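Local coordinates for uncharacterized protein (Magnetospirillum magneticum AMB-1, PDB 5MU5) that is a Maf glycosyltransferase that is involved in forming the bacterial flagellum, probably by transferring sugar to flagellin, at residues Phe122-Leu127 against Pro136-Gln141. Sequence-based numbering, arbitrary orientation.
Sequences FHMVCL and PILLEQ
Met124 reaches from the strand to the base of Leu138 on the helix, and this meeting carries most of the contact. Its CE lies 3.6 Å from Leu138 CB, with SD of Met124 almost as near to the same Leu138 CB at 3.7 Å, so the end of the thioether rests chiefly on the root of the leucine. CE of Met124 also comes within 3.6 Å of Leu138 O, in van der Waals contact with the helix backbone. With CG anti to the backbone N (chi1 167°) and chi2 likewise extended, the methionine spans most of the gap before bending at chi3 (-70°), and it crosses the leucine side chain at about a right angle.

The strand 123-127 and the helix 134-142 are the first two elements of a beta-alpha-beta unit completed by strand 146-150, within a four-stranded parallel sheet of the N-terminal domain. Helix and strand run nearly antiparallel, at 163°, with their axes 10.5 Å apart, as expected for a helix laid on a parallel sheet.

Lighter apolar contacts flank the central one. Cys126, two residues along and facing the helix as Met124 does, brings SG to 4.2 Å from Leu138 CD1, while SD of Met124 approaches Leu139 CD2 at 4.4 Å. Met124, Cys126 and Leu138 are all buried, and the side-chain contacts between strand and helix are apolar throughout. Outside the two segments, Leu138 also packs on Arg211 and Phe213 of strand 211-214, which lies next to strand 123-127 in the sheet, and on Ala69 of helix 61-71.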
ATOM      1  N   PHE A 122     -16.923  10.957  -6.776  1.00 39.30           N
ATOM      2  CA  PHE A 122     -17.358   9.790  -6.036  1.00 39.42           C
ATOM      3  C   PHE A 122     -17.383  10.064  -4.549  1.00 39.79           C
ATOM      4  O   PHE A 122     -18.365   9.740  -3.883  1.00 40.29           O
ATOM      5  CB  PHE A 122     -16.423   8.620  -6.308  1.00 38.74           C
ATOM      6  CG  PHE A 122     -16.899   7.320  -5.739  1.00 37.87           C
ATOM      7  CD1 PHE A 122     -16.696   7.017  -4.406  1.00 39.94           C
ATOM      8  CD2 PHE A 122     -17.532   6.394  -6.543  1.00 39.10           C
ATOM      9  CE1 PHE A 122     -17.131   5.816  -3.867  1.00 41.20           C
ATOM     10  CE2 PHE A 122     -17.958   5.185  -6.024  1.00 41.09           C
ATOM     11  CZ  PHE A 122     -17.770   4.897  -4.679  1.00 41.51           C
ATOM     12  N   HIS A 123     -16.301  10.675  -4.051  1.00 39.15           N
ATOM     13  CA  HIS A 123     -16.112  10.920  -2.627  1.00 36.14           C
ATOM     14  C   HIS A 123     -16.373  12.355  -2.251  1.00 37.39           C
ATOM     15  O   HIS A 123     -16.138  13.277  -3.030  1.00 40.26           O
ATOM     16  CB  HIS A 123     -14.679  10.605  -2.228  1.00 35.71           C
ATOM     17  CG  HIS A 123     -14.292   9.173  -2.419  1.00 34.71           C
ATOM     18  ND1 HIS A 123     -14.656   8.196  -1.521  1.00 35.39           N
ATOM     19  CD2 HIS A 123     -13.540   8.557  -3.362  1.00 34.20           C
ATOM     20  CE1 HIS A 123     -14.149   7.037  -1.900  1.00 36.89           C
ATOM     21  NE2 HIS A 123     -13.478   7.227  -3.024  1.00 35.33           N
ATOM     22  N   MET A 124     -16.872  12.533  -1.041  1.00 38.01           N
ATOM     23  CA  MET A 124     -17.035  13.842  -0.437  1.00 41.93           C
ATOM     24  C   MET A 124     -16.410  13.786   0.935  1.00 40.22           C
ATOM     25  O   MET A 124     -16.718  12.879   1.720  1.00 39.21           O
ATOM     26  CB  MET A 124     -18.493  14.183  -0.256  1.00 46.56           C
ATOM     27  CG  MET A 124     -18.675  15.380   0.651  1.00 54.15           C
ATOM     28  SD  MET A 124     -20.286  16.110   0.439  1.00 69.23           S
ATOM     29  CE  MET A 124     -20.057  16.805  -1.208  1.00 68.57           C
ATOM     30  N   VAL A 125     -15.553  14.751   1.232  1.00 38.55           N
ATOM     31  CA  VAL A 125     -14.882  14.814   2.532  1.00 38.70           C
ATOM     32  C   VAL A 125     -15.231  16.100   3.286  1.00 38.55           C
ATOM     33  O   VAL A 125     -14.944  17.190   2.825  1.00 42.38           O
ATOM     34  CB  VAL A 125     -13.364  14.735   2.369  1.00 39.78           C
ATOM     35  CG1 VAL A 125     -12.685  14.861   3.726  1.00 43.41           C
ATOM     36  CG2 VAL A 125     -12.958  13.436   1.698  1.00 39.29           C
ATOM     37  N   CYS A 126     -15.847  15.970   4.445  1.00 40.53           N
ATOM     38  CA  CYS A 126     -16.197  17.120   5.269  1.00 45.37           C
ATOM     39  C   CYS A 126     -15.302  17.169   6.474  1.00 44.05           C
ATOM     40  O   CYS A 126     -15.289  16.248   7.299  1.00 43.87           O
ATOM     41  CB  CYS A 126     -17.631  17.036   5.755  1.00 49.83           C
ATOM     42  SG  CYS A 126     -18.780  16.908   4.393  1.00 63.32           S
ATOM     43  N   LEU A 127     -14.534  18.239   6.566  1.00 42.66           N
ATOM     44  CA  LEU A 127     -13.639  18.415   7.676  1.00 45.19           C
ATOM     45  C   LEU A 127     -14.426  19.304   8.588  1.00 43.00           C
ATOM     46  O   LEU A 127     -14.540  20.507   8.363  1.00 42.58           O
ATOM     47  CB  LEU A 127     -12.349  19.059   7.202  1.00 48.14           C
ATOM     48  CG  LEU A 127     -11.787  18.158   6.109  1.00 50.59           C
ATOM     49  CD1 LEU A 127     -11.248  18.992   4.965  1.00 57.11           C
ATOM     50  CD2 LEU A 127     -10.771  17.207   6.695  1.00 50.94           C
ATOM     51  N   PRO A 136     -27.099  19.147   3.416  1.00 49.71           N
ATOM     52  CA  PRO A 136     -28.105  19.076   2.369  1.00 48.43           C
ATOM     53  C   PRO A 136     -27.602  19.643   1.054  1.00 47.80           C
ATOM     54  O   PRO A 136     -27.748  19.011   0.023  1.00 50.06           O
ATOM     55  CB  PRO A 136     -29.239  19.952   2.906  1.00 49.19           C
ATOM     56  CG  PRO A 136     -29.070  19.978   4.384  1.00 48.43           C
ATOM     57  CD  PRO A 136     -27.628  19.705   4.679  1.00 49.66           C
ATOM     58  N   ILE A 137     -26.990  20.820   1.103  1.00 48.97           N
ATOM     59  CA  ILE A 137     -26.520  21.511  -0.107  1.00 49.79           C
ATOM     60  C   ILE A 137     -25.404  20.754  -0.841  1.00 46.34           C
ATOM     61  O   ILE A 137     -25.477  20.573  -2.048  1.00 46.47           O
ATOM     62  CB  ILE A 137     -26.044  22.950   0.214  1.00 52.30           C
ATOM     63  CG1 ILE A 137     -27.212  23.783   0.755  1.00 53.70           C
ATOM     64  CG2 ILE A 137     -25.464  23.620  -1.035  1.00 53.25           C
ATOM     65  CD1 ILE A 137     -26.806  25.074   1.445  1.00 55.32           C
ATOM     66  N   LEU A 138     -24.384  20.310  -0.113  1.00 44.17           N
ATOM     67  CA  LEU A 138     -23.262  19.579  -0.717  1.00 45.40           C
ATOM     68  C   LEU A 138     -23.730  18.255  -1.344  1.00 44.10           C
ATOM     69  O   LEU A 138     -23.275  17.866  -2.410  1.00 42.29           O
ATOM     70  CB  LEU A 138     -22.166  19.302   0.333  1.00 45.56           C
ATOM     71  CG  LEU A 138     -21.470  20.497   1.008  1.00 46.70           C
ATOM     72  CD1 LEU A 138     -20.579  20.048   2.172  1.00 47.98           C
ATOM     73  CD2 LEU A 138     -20.641  21.253  -0.001  1.00 46.98           C
ATOM     74  N   LEU A 139     -24.664  17.583  -0.681  1.00 45.50           N
ATOM     75  CA  LEU A 139     -25.202  16.315  -1.172  1.00 46.03           C
ATOM     76  C   LEU A 139     -25.982  16.489  -2.451  1.00 46.86           C
ATOM     77  O   LEU A 139     -25.817  15.713  -3.394  1.00 44.17           O
ATOM     78  CB  LEU A 139     -26.083  15.657  -0.105  1.00 46.34           C
ATOM     79  CG  LEU A 139     -25.287  15.255   1.146  1.00 47.69           C
ATOM     80  CD1 LEU A 139     -26.219  14.783   2.256  1.00 49.45           C
ATOM     81  CD2 LEU A 139     -24.221  14.210   0.842  1.00 46.67           C
ATOM     82  N   GLU A 140     -26.810  17.527  -2.493  1.00 49.55           N
ATOM     83  CA  GLU A 140     -27.593  17.833  -3.687  1.00 55.34           C
ATOM     84  C   GLU A 140     -26.698  18.210  -4.877  1.00 53.64           C
ATOM     85  O   GLU A 140     -26.990  17.851  -6.006  1.00 51.99           O
ATOM     86  CB  GLU A 140     -28.606  18.955  -3.383  1.00 61.80           C
ATOM     87  CG  GLU A 140     -29.684  19.138  -4.445  1.00 69.63           C
ATOM     88  CD  GLU A 140     -29.191  19.846  -5.701  1.00 78.08           C
ATOM     89  OE1 GLU A 140     -28.327  20.757  -5.606  1.00 84.17           O
ATOM     90  OE2 GLU A 140     -29.678  19.494  -6.797  1.00 87.09           O
ATOM     91  N   GLN A 141     -25.601  18.920  -4.621  1.00 52.70           N
ATOM     92  CA  GLN A 141     -24.693  19.323  -5.683  1.00 49.85           C
ATOM     93  C   GLN A 141     -23.932  18.142  -6.268  1.00 49.66           C
ATOM     94  O   GLN A 141     -23.911  17.953  -7.476  1.00 49.99           O
ATOM     95  CB  GLN A 141     -23.688  20.359  -5.168  1.00 50.25           C
ATOM     96  CG  GLN A 141     -24.290  21.722  -4.813  1.00 49.72           C
ATOM     97  CD  GLN A 141     -23.315  22.607  -4.055  1.00 48.96           C
ATOM     98  OE1 GLN A 141     -22.406  22.114  -3.399  1.00 48.66           O
ATOM     99  NE2 GLN A 141     -23.500  23.914  -4.136  1.00 50.42           N
TER